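Local coordinates for 4-hydroxy-tetrahydrodipicolinate synthase (Thermotoga maritima, PDB 1O5K), which catalyses the condensation of pyruvate with aspartate beta-semialdehyde to 4-hydroxy-tetrahydrodipicolinate, a step of lysine biosynthesis, and forms a homotetramer, at residues Lys227-Leu232 with Pro253-Leu258; Asn263-Lys268 with Val286-Lys291; Glu36-Tyr41 with Ala269-Met274. All blocks are in the same frame, centred on the assembly; numbering follows the deposited sequence.

Interaction 1 (Lys227-Leu232 with Pro253-Leu258)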
ATOM      1  N   LYS A 227      -3.135   0.666  34.872  1.00 25.41           N
ATOM      2  CA  LYS A 227      -1.899   0.494  35.646  1.00 27.81           C
ATOM      3  C   LYS A 227      -0.778  -0.053  34.805  1.00 24.97           C
ATOM      4  O   LYS A 227       0.370   0.385  34.962  1.00 23.53           O
ATOM      5  CB  LYS A 227      -2.148  -0.449  36.818  1.00 27.98           C
ATOM      6  CG  LYS A 227      -0.940  -0.813  37.679  1.00 33.35           C
ATOM      7  CD  LYS A 227      -1.485  -1.622  38.868  1.00 44.96           C
ATOM      8  CE  LYS A 227      -0.537  -2.702  39.345  1.00 55.79           C
ATOM      9  NZ  LYS A 227      -1.223  -3.574  40.356  1.00 60.30           N
ATOM     10  N   GLN A 228      -1.109  -0.973  33.904  1.00 25.69           N
ATOM     11  CA  GLN A 228      -0.107  -1.613  33.030  1.00 25.92           C
ATOM     12  C   GLN A 228       0.448  -0.636  32.015  1.00 26.12           C
ATOM     13  O   GLN A 228       1.684  -0.568  31.798  1.00 26.16           O
ATOM     14  CB  GLN A 228      -0.710  -2.864  32.355  1.00 26.53           C
ATOM     15  CG  GLN A 228      -1.039  -3.955  33.343  1.00 32.17           C
ATOM     16  CD  GLN A 228      -2.239  -3.687  34.273  1.00 39.12           C
ATOM     17  OE1 GLN A 228      -3.245  -3.061  33.892  1.00 29.91           O
ATOM     18  NE2 GLN A 228      -2.128  -4.186  35.510  1.00 44.66           N
ATOM     19  N   MET A 229      -0.418   0.180  31.396  1.00 25.16           N
ATOM     20  CA  MET A 229       0.116   1.224  30.496  1.00 24.74           C
ATOM     21  C   MET A 229       0.944   2.267  31.230  1.00 24.10           C
ATOM     22  O   MET A 229       1.975   2.733  30.736  1.00 22.13           O
ATOM     23  CB  MET A 229      -1.021   1.923  29.746  1.00 24.08           C
ATOM     24  CG  MET A 229      -1.680   1.068  28.735  1.00 30.41           C
ATOM     25  SD  MET A 229      -0.528   0.512  27.378  1.00 32.79           S
ATOM     26  CE  MET A 229      -0.109   1.936  26.488  1.00 37.29           C
ATOM     27  N   VAL A 230       0.547   2.597  32.444  1.00 22.34           N
ATOM     28  CA  VAL A 230       1.331   3.526  33.254  1.00 21.22           C
ATOM     29  C   VAL A 230       2.692   2.949  33.548  1.00 22.89           C
ATOM     30  O   VAL A 230       3.677   3.655  33.483  1.00 25.55           O
ATOM     31  CB  VAL A 230       0.578   3.878  34.570  1.00 24.90           C
ATOM     32  CG1 VAL A 230       1.458   4.576  35.581  1.00 29.25           C
ATOM     33  CG2 VAL A 230      -0.590   4.742  34.248  1.00 24.15           C
ATOM     34  N   GLU A 231       2.737   1.668  33.927  1.00 24.33           N
ATOM     35  CA  GLU A 231       3.987   0.961  34.196  1.00 27.42           C
ATOM     36  C   GLU A 231       4.912   0.921  32.979  1.00 22.51           C
ATOM     37  O   GLU A 231       6.101   1.018  33.142  1.00 24.47           O
ATOM     38  CB  GLU A 231       3.676  -0.464  34.671  1.00 27.26           C
ATOM     39  CG  GLU A 231       4.854  -1.390  34.884  1.00 40.51           C
ATOM     40  CD  GLU A 231       4.441  -2.833  35.251  1.00 43.33           C
ATOM     41  OE1 GLU A 231       5.297  -3.548  35.852  1.00 56.99           O
ATOM     42  OE2 GLU A 231       3.292  -3.267  34.904  1.00 56.61           O
ATOM     43  N   LEU A 232       4.362   0.733  31.796  1.00 23.37           N
ATOM     44  CA  LEU A 232       5.165   0.717  30.588  1.00 23.31           C
ATOM     45  C   LEU A 232       5.950   2.011  30.473  1.00 24.76           C
ATOM     46  O   LEU A 232       7.153   1.982  30.235  1.00 25.01           O
ATOM     47  CB  LEU A 232       4.286   0.455  29.360  1.00 22.73           C
ATOM     48  CG  LEU A 232       4.929   0.261  27.976  1.00 26.06           C
ATOM     49  CD1 LEU A 232       3.931  -0.357  27.020  1.00 27.25           C
ATOM     50  CD2 LEU A 232       5.448   1.575  27.399  1.00 29.10           C
ATOM     51  N   PRO A 253      -1.078  -8.805  23.181  1.00 30.35           N
ATOM     52  CA  PRO A 253      -2.335  -9.478  22.817  1.00 30.73           C
ATOM     53  C   PRO A 253      -3.564  -8.601  23.036  1.00 29.14           C
ATOM     54  O   PRO A 253      -4.463  -8.579  22.184  1.00 28.96           O
ATOM     55  CB  PRO A 253      -2.378 -10.670  23.756  1.00 30.56           C
ATOM     56  CG  PRO A 253      -0.903 -10.884  24.108  1.00 31.37           C
ATOM     57  CD  PRO A 253      -0.322  -9.562  24.197  1.00 34.53           C
ATOM     58  N   LEU A 254      -3.563  -7.856  24.148  1.00 25.53           N
ATOM     59  CA  LEU A 254      -4.641  -6.941  24.449  1.00 27.51           C
ATOM     60  C   LEU A 254      -4.602  -5.781  23.496  1.00 27.11           C
ATOM     61  O   LEU A 254      -5.632  -5.348  22.995  1.00 29.45           O
ATOM     62  CB  LEU A 254      -4.579  -6.513  25.926  1.00 31.08           C
ATOM     63  CG  LEU A 254      -5.690  -5.604  26.414  1.00 31.46           C
ATOM     64  CD1 LEU A 254      -7.052  -6.248  26.184  1.00 32.98           C
ATOM     65  CD2 LEU A 254      -5.494  -5.322  27.841  1.00 30.67           C
ATOM     66  N   MET A 255      -3.414  -5.239  23.244  1.00 26.33           N
ATOM     67  CA  MET A 255      -3.278  -4.142  22.305  1.00 29.82           C
ATOM     68  C   MET A 255      -3.869  -4.513  20.958  1.00 30.85           C
ATOM     69  O   MET A 255      -4.621  -3.735  20.377  1.00 33.45           O
ATOM     70  CB  MET A 255      -1.814  -3.748  22.173  1.00 29.03           C
ATOM     71  CG  MET A 255      -1.295  -3.031  23.390  1.00 30.53           C
ATOM     72  SD  MET A 255       0.482  -2.657  23.139  1.00 36.95           S
ATOM     73  CE  MET A 255       0.857  -1.806  24.681  1.00 40.67           C
ATOM     74  N   LYS A 256      -3.574  -5.719  20.486  1.00 27.48           N
ATOM     75  CA  LYS A 256      -4.062  -6.166  19.181  1.00 31.77           C
ATOM     76  C   LYS A 256      -5.572  -6.449  19.200  1.00 29.55           C
ATOM     77  O   LYS A 256      -6.300  -6.054  18.275  1.00 28.57           O
ATOM     78  CB  LYS A 256      -3.302  -7.410  18.724  1.00 30.46           C
ATOM     79  CG  LYS A 256      -1.798  -7.108  18.622  1.00 36.63           C
ATOM     80  CD  LYS A 256      -1.484  -5.994  17.579  1.00 41.01           C
ATOM     81  CE  LYS A 256      -0.128  -5.334  17.810  1.00 45.96           C
ATOM     82  NZ  LYS A 256       0.503  -4.774  16.537  1.00 44.31           N
ATOM     83  N   ALA A 257      -6.034  -7.108  20.263  1.00 25.46           N
ATOM     84  CA  ALA A 257      -7.436  -7.478  20.353  1.00 25.52           C
ATOM     85  C   ALA A 257      -8.353  -6.267  20.335  1.00 25.93           C
ATOM     86  O   ALA A 257      -9.509  -6.361  19.854  1.00 26.52           O
ATOM     87  CB  ALA A 257      -7.692  -8.314  21.586  1.00 24.97           C
ATOM     88  N   LEU A 258      -7.885  -5.141  20.892  1.00 24.82           N
ATOM     89  CA  LEU A 258      -8.724  -3.963  20.993  1.00 24.86           C
ATOM     90  C   LEU A 258      -8.920  -3.267  19.636  1.00 26.66           C
ATOM     91  O   LEU A 258      -9.667  -2.324  19.509  1.00 26.81           O
ATOM     92  CB  LEU A 258      -8.141  -3.009  22.086  1.00 23.75           C
ATOM     93  CG  LEU A 258      -8.350  -3.511  23.501  1.00 25.71           C
ATOM     94  CD1 LEU A 258      -7.710  -2.567  24.495  1.00 32.51           C
ATOM     95  CD2 LEU A 258      -9.876  -3.686  23.859  1.00 24.46           C
TER
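Met229 and Met255 reach toward each other end to end: the terminal methyl CE of Met255 stops 3.8 Å from SD of Met229. The two chains get there differently. Met255 has its CG anti to the carbonyl carbon and runs fully extended beyond it (chi2 178°), a straight probe that carries the methyl far from its own helix. Met229 is instead bent at both chi2 and chi3, so that its sulfur, rather than its methyl, is the nearest point to Met255. Leu232, one turn further along helix 226-237, crosses the Met255 chain obliquely and offers one branch, with CD1 lying 4.1 Å from Met255 CE. The same methyl therefore meets two neighbours of one helix face, Met229 SD and Leu232 CD1, which are themselves 4.6 Å apart.

These long side chains span a wide gap between backbones, since even the nearest CA atoms, those of Met229 and Met255, are 10.4 Å apart. The contact is apolar and small, about 84 Å² in all, yet its three residues are buried because other groups close round them: Val247 and Leu251 of helix 241-257, Thr206 of helix 206-212 and Val221. Beside Met255, Lys256 turns elsewhere and forms salt bridges with Asp204 and with Asp180 of the second subunit. Helix 241-257 is kinked at Pro253 and Leu254, just before Met255.

Helix 226-237 follows strand 216-219 as the last helix of the (beta/alpha)8 barrel, whereas helix 241-257 begins the C-terminal helical region. Such methionine and leucine packing seats that region on the TIM barrel characteristic of the DapA family.

Interaction 2 (Asn263-Lys268 with Val286-Lys291)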
ATOM      1  N   ASN A 263     -11.968   0.675  16.649  1.00 24.39           N
ATOM      2  CA  ASN A 263     -12.062   1.240  17.988  1.00 24.75           C
ATOM      3  C   ASN A 263     -13.098   2.368  17.916  1.00 26.01           C
ATOM      4  O   ASN A 263     -13.039   3.168  16.969  1.00 25.18           O
ATOM      5  CB  ASN A 263     -10.682   1.835  18.332  1.00 26.72           C
ATOM      6  CG  ASN A 263     -10.690   2.690  19.537  1.00 26.34           C
ATOM      7  OD1 ASN A 263     -10.333   3.875  19.459  1.00 29.61           O
ATOM      8  ND2 ASN A 263     -10.993   2.111  20.682  1.00 20.04           N
ATOM      9  N   PRO A 264     -13.990   2.529  18.897  1.00 23.70           N
ATOM     10  CA  PRO A 264     -14.041   1.776  20.169  1.00 23.64           C
ATOM     11  C   PRO A 264     -14.987   0.570  20.279  1.00 24.08           C
ATOM     12  O   PRO A 264     -15.460   0.277  21.392  1.00 22.10           O
ATOM     13  CB  PRO A 264     -14.496   2.837  21.133  1.00 23.34           C
ATOM     14  CG  PRO A 264     -15.457   3.675  20.323  1.00 28.60           C
ATOM     15  CD  PRO A 264     -14.921   3.672  18.904  1.00 25.07           C
ATOM     16  N   ILE A 265     -15.272  -0.124  19.180  1.00 22.83           N
ATOM     17  CA  ILE A 265     -16.117  -1.279  19.266  1.00 23.76           C
ATOM     18  C   ILE A 265     -15.550  -2.330  20.231  1.00 23.56           C
ATOM     19  O   ILE A 265     -16.277  -2.750  21.172  1.00 22.87           O
ATOM     20  CB  ILE A 265     -16.466  -1.846  17.884  1.00 20.85           C
ATOM     21  CG1 ILE A 265     -17.404  -0.887  17.168  1.00 23.39           C
ATOM     22  CG2 ILE A 265     -17.106  -3.171  17.995  1.00 23.21           C
ATOM     23  CD1 ILE A 265     -17.532  -1.190  15.708  1.00 22.31           C
ATOM     24  N   PRO A 266     -14.300  -2.772  20.063  1.00 26.12           N
ATOM     25  CA  PRO A 266     -13.742  -3.769  21.017  1.00 24.81           C
ATOM     26  C   PRO A 266     -13.588  -3.285  22.448  1.00 25.77           C
ATOM     27  O   PRO A 266     -14.003  -3.991  23.383  1.00 23.85           O
ATOM     28  CB  PRO A 266     -12.364  -4.084  20.412  1.00 24.53           C
ATOM     29  CG  PRO A 266     -12.583  -3.786  18.915  1.00 26.63           C
ATOM     30  CD  PRO A 266     -13.297  -2.480  19.005  1.00 25.83           C
ATOM     31  N   VAL A 267     -13.095  -2.068  22.615  1.00 21.32           N
ATOM     32  CA  VAL A 267     -12.865  -1.570  24.006  1.00 23.46           C
ATOM     33  C   VAL A 267     -14.187  -1.445  24.810  1.00 24.17           C
ATOM     34  O   VAL A 267     -14.240  -1.800  26.019  1.00 22.61           O
ATOM     35  CB  VAL A 267     -11.993  -0.298  24.022  1.00 22.97           C
ATOM     36  CG1 VAL A 267     -12.744   0.926  23.538  1.00 23.48           C
ATOM     37  CG2 VAL A 267     -11.444  -0.053  25.433  1.00 25.70           C
ATOM     38  N   LYS A 268     -15.278  -1.067  24.150  1.00 22.93           N
ATOM     39  CA  LYS A 268     -16.569  -1.030  24.830  1.00 25.14           C
ATOM     40  C   LYS A 268     -17.014  -2.441  25.203  1.00 27.01           C
ATOM     41  O   LYS A 268     -17.515  -2.632  26.286  1.00 24.42           O
ATOM     42  CB  LYS A 268     -17.643  -0.275  24.041  1.00 25.95           C
ATOM     43  CG  LYS A 268     -17.487   1.240  24.126  1.00 26.98           C
ATOM     44  CD  LYS A 268     -18.656   1.992  23.545  1.00 27.34           C
ATOM     45  CE  LYS A 268     -18.983   3.198  24.367  1.00 29.56           C
ATOM     46  NZ  LYS A 268     -20.118   3.984  23.885  1.00 26.22           N
ATOM     47  N   VAL A 286     -21.661  -0.213  15.797  1.00 23.16           N
ATOM     48  CA  VAL A 286     -22.513  -1.270  16.313  1.00 22.46           C
ATOM     49  C   VAL A 286     -21.664  -2.135  17.215  1.00 23.64           C
ATOM     50  O   VAL A 286     -20.441  -2.064  17.147  1.00 23.82           O
ATOM     51  CB  VAL A 286     -23.130  -2.142  15.228  1.00 25.92           C
ATOM     52  CG1 VAL A 286     -24.043  -1.315  14.251  1.00 27.20           C
ATOM     53  CG2 VAL A 286     -22.042  -2.957  14.490  1.00 30.49           C
ATOM     54  N   PRO A 287     -22.283  -2.874  18.129  1.00 23.44           N
ATOM     55  CA  PRO A 287     -21.534  -3.773  19.014  1.00 25.18           C
ATOM     56  C   PRO A 287     -20.662  -4.837  18.334  1.00 24.21           C
ATOM     57  O   PRO A 287     -20.934  -5.333  17.235  1.00 22.40           O
ATOM     58  CB  PRO A 287     -22.634  -4.444  19.846  1.00 29.88           C
ATOM     59  CG  PRO A 287     -23.715  -3.403  19.920  1.00 28.26           C
ATOM     60  CD  PRO A 287     -23.707  -2.836  18.484  1.00 26.33           C
ATOM     61  N   ALA A 288     -19.642  -5.223  19.084  1.00 25.67           N
ATOM     62  CA  ALA A 288     -18.659  -6.197  18.677  1.00 26.45           C
ATOM     63  C   ALA A 288     -19.307  -7.487  18.306  1.00 25.64           C
ATOM     64  O   ALA A 288     -20.356  -7.863  18.865  1.00 23.59           O
ATOM     65  CB  ALA A 288     -17.642  -6.460  19.813  1.00 23.39           C
ATOM     66  N   SER A 289     -18.710  -8.156  17.319  1.00 23.92           N
ATOM     67  CA  SER A 289     -19.135  -9.512  16.968  1.00 26.45           C
ATOM     68  C   SER A 289     -18.837 -10.468  18.107  1.00 26.35           C
ATOM     69  O   SER A 289     -17.979 -10.192  18.935  1.00 25.22           O
ATOM     70  CB  SER A 289     -18.371 -10.031  15.771  1.00 29.35           C
ATOM     71  OG  SER A 289     -17.028 -10.282  16.148  1.00 33.54           O
ATOM     72  N   GLU A 290     -19.519 -11.612  18.115  1.00 26.41           N
ATOM     73  CA  GLU A 290     -19.267 -12.663  19.133  1.00 30.09           C
ATOM     74  C   GLU A 290     -17.827 -13.192  19.132  1.00 28.99           C
ATOM     75  O   GLU A 290     -17.286 -13.534  20.180  1.00 26.64           O
ATOM     76  CB  GLU A 290     -20.198 -13.862  18.909  1.00 29.89           C
ATOM     77  CG  GLU A 290     -21.658 -13.559  19.201  1.00 41.34           C
ATOM     78  N   LYS A 291     -17.246 -13.309  17.942  1.00 28.92           N
ATOM     79  CA  LYS A 291     -15.840 -13.657  17.788  1.00 30.92           C
ATOM     80  C   LYS A 291     -14.911 -12.694  18.531  1.00 27.66           C
ATOM     81  O   LYS A 291     -14.033 -13.150  19.260  1.00 27.95           O
ATOM     82  CB  LYS A 291     -15.451 -13.739  16.294  1.00 32.58           C
ATOM     83  CG  LYS A 291     -15.897 -15.066  15.665  1.00 44.91           C
ATOM     84  CD  LYS A 291     -15.452 -15.193  14.215  1.00 41.12           C
ATOM     85  CE  LYS A 291     -16.099 -16.411  13.529  1.00 51.14           C
ATOM     86  NZ  LYS A 291     -15.881 -16.366  12.036  1.00 59.09           N
TER
HETATM   87  O   HOH W   1     -18.845  -3.598  21.347  1.00 17.58           O
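Ile265 lays its CG2 methyl against Ala288, giving the apolar part of the contact: CG2 lies 3.8 Å from Ala288 CB and a tight 3.5 Å from Ala288 CA. With CG1 anti to the carbonyl carbon (chi1 -70°), the longer branch is sent to Val286 instead. There CG1 is 3.3 Å from the carbonyl oxygen Val286 O, and CD1 lies almost as near; this buried oxygen has no hydrogen-bonding partner in the model. Thr122 of the third subunit packs on both Ile265 and Val286, placing the pair beside an intersubunit surface.

Polar bridging is left to one water, which donates to Ile265 O at 2.7 Å and accepts from Ala288 N at 2.9 Å, linking the two backbones.

The segments are the entrances to helices 265-273 and 290-302 of the C-terminal helical region that follows the TIM barrel.

Capping forms a third group. Pro264, preceded by a cis peptide bond, holds the N-cap position of the first helix. Ser289 is the N-cap of the second, where its OG bonds to Thr292 N. Before Pro264, Asn263 OD1 is hydrogen-bonded to OG1 of Thr56, which is predicted to bind pyruvate.

Interaction 3 (Glu36-Tyr41 with Ala269-Met274)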
ATOM      1  N   GLU A  36     -18.516   7.892  35.451  1.00 24.40           N
ATOM      2  CA  GLU A  36     -17.835   8.287  36.685  1.00 25.57           C
ATOM      3  C   GLU A  36     -17.039   7.119  37.329  1.00 25.35           C
ATOM      4  O   GLU A  36     -15.911   7.332  37.812  1.00 24.70           O
ATOM      5  CB  GLU A  36     -18.807   8.946  37.655  1.00 24.75           C
ATOM      6  CG  GLU A  36     -18.218   9.124  39.037  1.00 35.51           C
ATOM      7  CD  GLU A  36     -19.005  10.068  39.920  1.00 45.63           C
ATOM      8  OE1 GLU A  36     -18.604  10.179  41.094  1.00 45.74           O
ATOM      9  OE2 GLU A  36     -19.983  10.697  39.440  1.00 42.39           O
ATOM     10  N   ARG A  37     -17.585   5.901  37.270  1.00 24.92           N
ATOM     11  CA  ARG A  37     -16.869   4.688  37.710  1.00 27.58           C
ATOM     12  C   ARG A  37     -15.574   4.470  36.925  1.00 25.61           C
ATOM     13  O   ARG A  37     -14.550   4.043  37.485  1.00 24.81           O
ATOM     14  CB  ARG A  37     -17.721   3.414  37.538  1.00 28.33           C
ATOM     15  CG  ARG A  37     -18.811   3.212  38.542  1.00 39.81           C
ATOM     16  CD  ARG A  37     -19.358   1.734  38.600  1.00 42.36           C
ATOM     17  NE  ARG A  37     -20.004   1.273  37.359  1.00 54.10           N
ATOM     18  CZ  ARG A  37     -21.322   1.336  37.111  1.00 60.18           C
ATOM     19  NH1 ARG A  37     -22.168   1.839  38.014  1.00 59.06           N
ATOM     20  NH2 ARG A  37     -21.810   0.890  35.953  1.00 57.19           N
ATOM     21  N   LEU A  38     -15.647   4.717  35.629  1.00 24.74           N
ATOM     22  CA  LEU A  38     -14.502   4.564  34.749  1.00 24.95           C
ATOM     23  C   LEU A  38     -13.445   5.636  35.045  1.00 26.05           C
ATOM     24  O   LEU A  38     -12.261   5.317  35.100  1.00 25.05           O
ATOM     25  CB  LEU A  38     -14.935   4.584  33.282  1.00 24.90           C
ATOM     26  CG  LEU A  38     -13.846   4.218  32.296  1.00 33.78           C
ATOM     27  CD1 LEU A  38     -13.212   2.859  32.681  1.00 37.73           C
ATOM     28  CD2 LEU A  38     -14.353   4.215  30.833  1.00 32.12           C
ATOM     29  N   VAL A  39     -13.873   6.886  35.242  1.00 24.84           N
ATOM     30  CA  VAL A  39     -12.923   7.971  35.566  1.00 26.17           C
ATOM     31  C   VAL A  39     -12.222   7.613  36.881  1.00 22.86           C
ATOM     32  O   VAL A  39     -11.020   7.679  36.952  1.00 27.02           O
ATOM     33  CB  VAL A  39     -13.613   9.323  35.656  1.00 24.37           C
ATOM     34  CG1 VAL A  39     -12.664  10.422  36.198  1.00 23.45           C
ATOM     35  CG2 VAL A  39     -14.186   9.708  34.277  1.00 25.13           C
ATOM     36  N   ARG A  40     -12.971   7.154  37.884  1.00 25.89           N
ATOM     37  CA  ARG A  40     -12.353   6.807  39.167  1.00 27.28           C
ATOM     38  C   ARG A  40     -11.299   5.673  39.026  1.00 27.37           C
ATOM     39  O   ARG A  40     -10.213   5.736  39.611  1.00 24.40           O
ATOM     40  CB  ARG A  40     -13.408   6.476  40.214  1.00 27.16           C
ATOM     41  CG  ARG A  40     -14.250   7.700  40.580  1.00 32.37           C
ATOM     42  CD  ARG A  40     -15.296   7.457  41.703  1.00 36.71           C
ATOM     43  NE  ARG A  40     -16.108   8.671  41.823  1.00 52.27           N
ATOM     44  CZ  ARG A  40     -15.683   9.817  42.367  1.00 57.76           C
ATOM     45  NH1 ARG A  40     -14.464   9.912  42.904  1.00 66.45           N
ATOM     46  NH2 ARG A  40     -16.481  10.882  42.393  1.00 54.90           N
ATOM     47  N   TYR A  41     -11.594   4.690  38.192  1.00 27.27           N
ATOM     48  CA  TYR A  41     -10.618   3.632  37.843  1.00 26.28           C
ATOM     49  C   TYR A  41      -9.341   4.158  37.218  1.00 24.37           C
ATOM     50  O   TYR A  41      -8.266   3.665  37.517  1.00 25.78           O
ATOM     51  CB  TYR A  41     -11.334   2.644  36.913  1.00 23.48           C
ATOM     52  CG  TYR A  41     -10.585   1.410  36.433  1.00 22.83           C
ATOM     53  CD1 TYR A  41     -10.061   0.487  37.330  1.00 28.96           C
ATOM     54  CD2 TYR A  41     -10.519   1.109  35.070  1.00 23.33           C
ATOM     55  CE1 TYR A  41      -9.443  -0.665  36.880  1.00 26.63           C
ATOM     56  CE2 TYR A  41      -9.891  -0.059  34.615  1.00 20.81           C
ATOM     57  CZ  TYR A  41      -9.377  -0.945  35.505  1.00 25.13           C
ATOM     58  OH  TYR A  41      -8.783  -2.117  35.029  1.00 27.36           O
ATOM     59  N   ALA A 269     -16.800  -3.423  24.320  1.00 22.15           N
ATOM     60  CA  ALA A 269     -17.171  -4.827  24.655  1.00 24.00           C
ATOM     61  C   ALA A 269     -16.341  -5.340  25.853  1.00 22.36           C
ATOM     62  O   ALA A 269     -16.862  -5.980  26.741  1.00 22.90           O
ATOM     63  CB  ALA A 269     -17.064  -5.743  23.439  1.00 25.04           C
ATOM     64  N   ALA A 270     -15.064  -4.978  25.880  1.00 22.21           N
ATOM     65  CA  ALA A 270     -14.156  -5.269  26.980  1.00 22.41           C
ATOM     66  C   ALA A 270     -14.612  -4.629  28.315  1.00 23.93           C
ATOM     67  O   ALA A 270     -14.692  -5.302  29.355  1.00 20.93           O
ATOM     68  CB  ALA A 270     -12.712  -4.805  26.598  1.00 24.83           C
ATOM     69  N   LEU A 271     -14.925  -3.335  28.286  1.00 21.03           N
ATOM     70  CA  LEU A 271     -15.435  -2.634  29.483  1.00 21.05           C
ATOM     71  C   LEU A 271     -16.736  -3.255  29.979  1.00 24.39           C
ATOM     72  O   LEU A 271     -16.977  -3.391  31.214  1.00 22.64           O
ATOM     73  CB  LEU A 271     -15.592  -1.153  29.181  1.00 23.69           C
ATOM     74  CG  LEU A 271     -14.204  -0.456  29.104  1.00 20.27           C
ATOM     75  CD1 LEU A 271     -14.396   0.901  28.473  1.00 25.61           C
ATOM     76  CD2 LEU A 271     -13.607  -0.305  30.451  1.00 26.18           C
ATOM     77  N   ASN A 272     -17.566  -3.683  29.050  1.00 24.32           N
ATOM     78  CA  ASN A 272     -18.790  -4.378  29.461  1.00 24.54           C
ATOM     79  C   ASN A 272     -18.517  -5.741  30.144  1.00 25.66           C
ATOM     80  O   ASN A 272     -19.127  -6.096  31.200  1.00 22.34           O
ATOM     81  CB  ASN A 272     -19.708  -4.564  28.251  1.00 23.19           C
ATOM     82  CG  ASN A 272     -20.968  -5.330  28.576  1.00 25.11           C
ATOM     83  OD1 ASN A 272     -21.173  -6.417  28.062  1.00 24.61           O
ATOM     84  ND2 ASN A 272     -21.840  -4.754  29.409  1.00 23.36           N
ATOM     85  N   LEU A 273     -17.624  -6.531  29.553  1.00 24.79           N
ATOM     86  CA  LEU A 273     -17.250  -7.813  30.155  1.00 25.85           C
ATOM     87  C   LEU A 273     -16.753  -7.570  31.585  1.00 24.96           C
ATOM     88  O   LEU A 273     -17.047  -8.328  32.491  1.00 23.51           O
ATOM     89  CB  LEU A 273     -16.162  -8.501  29.336  1.00 25.75           C
ATOM     90  CG  LEU A 273     -16.592  -9.142  28.025  1.00 22.40           C
ATOM     91  CD1 LEU A 273     -15.375  -9.540  27.197  1.00 28.54           C
ATOM     92  CD2 LEU A 273     -17.462 -10.356  28.236  1.00 30.57           C
ATOM     93  N   MET A 274     -16.034  -6.464  31.773  1.00 24.73           N
ATOM     94  CA  MET A 274     -15.468  -6.135  33.062  1.00 26.67           C
ATOM     95  C   MET A 274     -16.497  -5.536  34.033  1.00 29.81           C
ATOM     96  O   MET A 274     -16.178  -5.336  35.182  1.00 28.87           O
ATOM     97  CB  MET A 274     -14.262  -5.195  32.899  1.00 24.88           C
ATOM     98  CG  MET A 274     -13.087  -5.932  32.288  1.00 24.86           C
ATOM     99  SD  MET A 274     -11.778  -4.774  31.734  1.00 31.04           S
ATOM    100  CE  MET A 274     -10.983  -4.623  33.233  1.00 31.65           C
TER
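Glu36 OE1 is gripped twice by Arg40, one turn on in helix 32-44, the helix whose Leu38 and Tyr41 meet segment 269-274. Arg40 NH2 donates to Glu36 OE1 at 2.6 Å with an N-H...O angle of 156°, forming a salt bridge, while Arg40 NE adds a weak second bond to the same oxygen at 3.0 Å. The oxygen lies at the guanidinium edge, in its plane; Arg40 NH2 meets it on the anti side, 34° out of the carboxylate plane. The other oxygen, Glu36 OE2, pairs with Arg73 of helix 64-78, tying two barrel helices together.

Helix 32-44, after strand 16-20 and the short antiparallel pair 25-26 and 29-30, is the first helix of the TIM barrel's outer layer; helix 265-273 belongs to the C-terminal helical region laid beside it.

Between them, Leu38 and Leu271 cross at about a right angle and engage both pairs of branches: Leu38 CD1 is 3.9 Å from Leu271 CD2, and Leu38 CD2 is 4.1 Å from Leu271 CD1. Val22 touches both leucines. Tyr41, with CG anti to the backbone N (chi1 -178°), reaches Met274 and likewise crosses it at about a right angle. Met274, bent at chi3, brings CE to 3.8 Å from Tyr41 OH, a van der Waals approach, while the hydroxyl's hydrogen bond goes to Val224 O.

Overall arrangement
From the N terminus, Glu36-Tyr41 comes first, on the first barrel helix, and its partner lies 228 residues further on. Within that long loop, interaction 1 opens at Lys227-Leu232 on the last barrel helix and closes at Pro253-Leu258. Asn263-Lys268 then opens interaction 2 before Ala269-Met274 closes interaction 3; Val286-Lys291 closes interaction 2 last, so interactions 2 and 3 cross, sharing helix 265-273. Interactions 1 and 3 fasten the C-terminal helices to the last and the first helix of the barrel, respectively, while interaction 2 joins C-terminal elements to one another. Direct packing links neighbours: Leu258 CD2 lies 3.7 Å from Val267 CA, and Ala288 CB 3.7 Å from Ala269 CB.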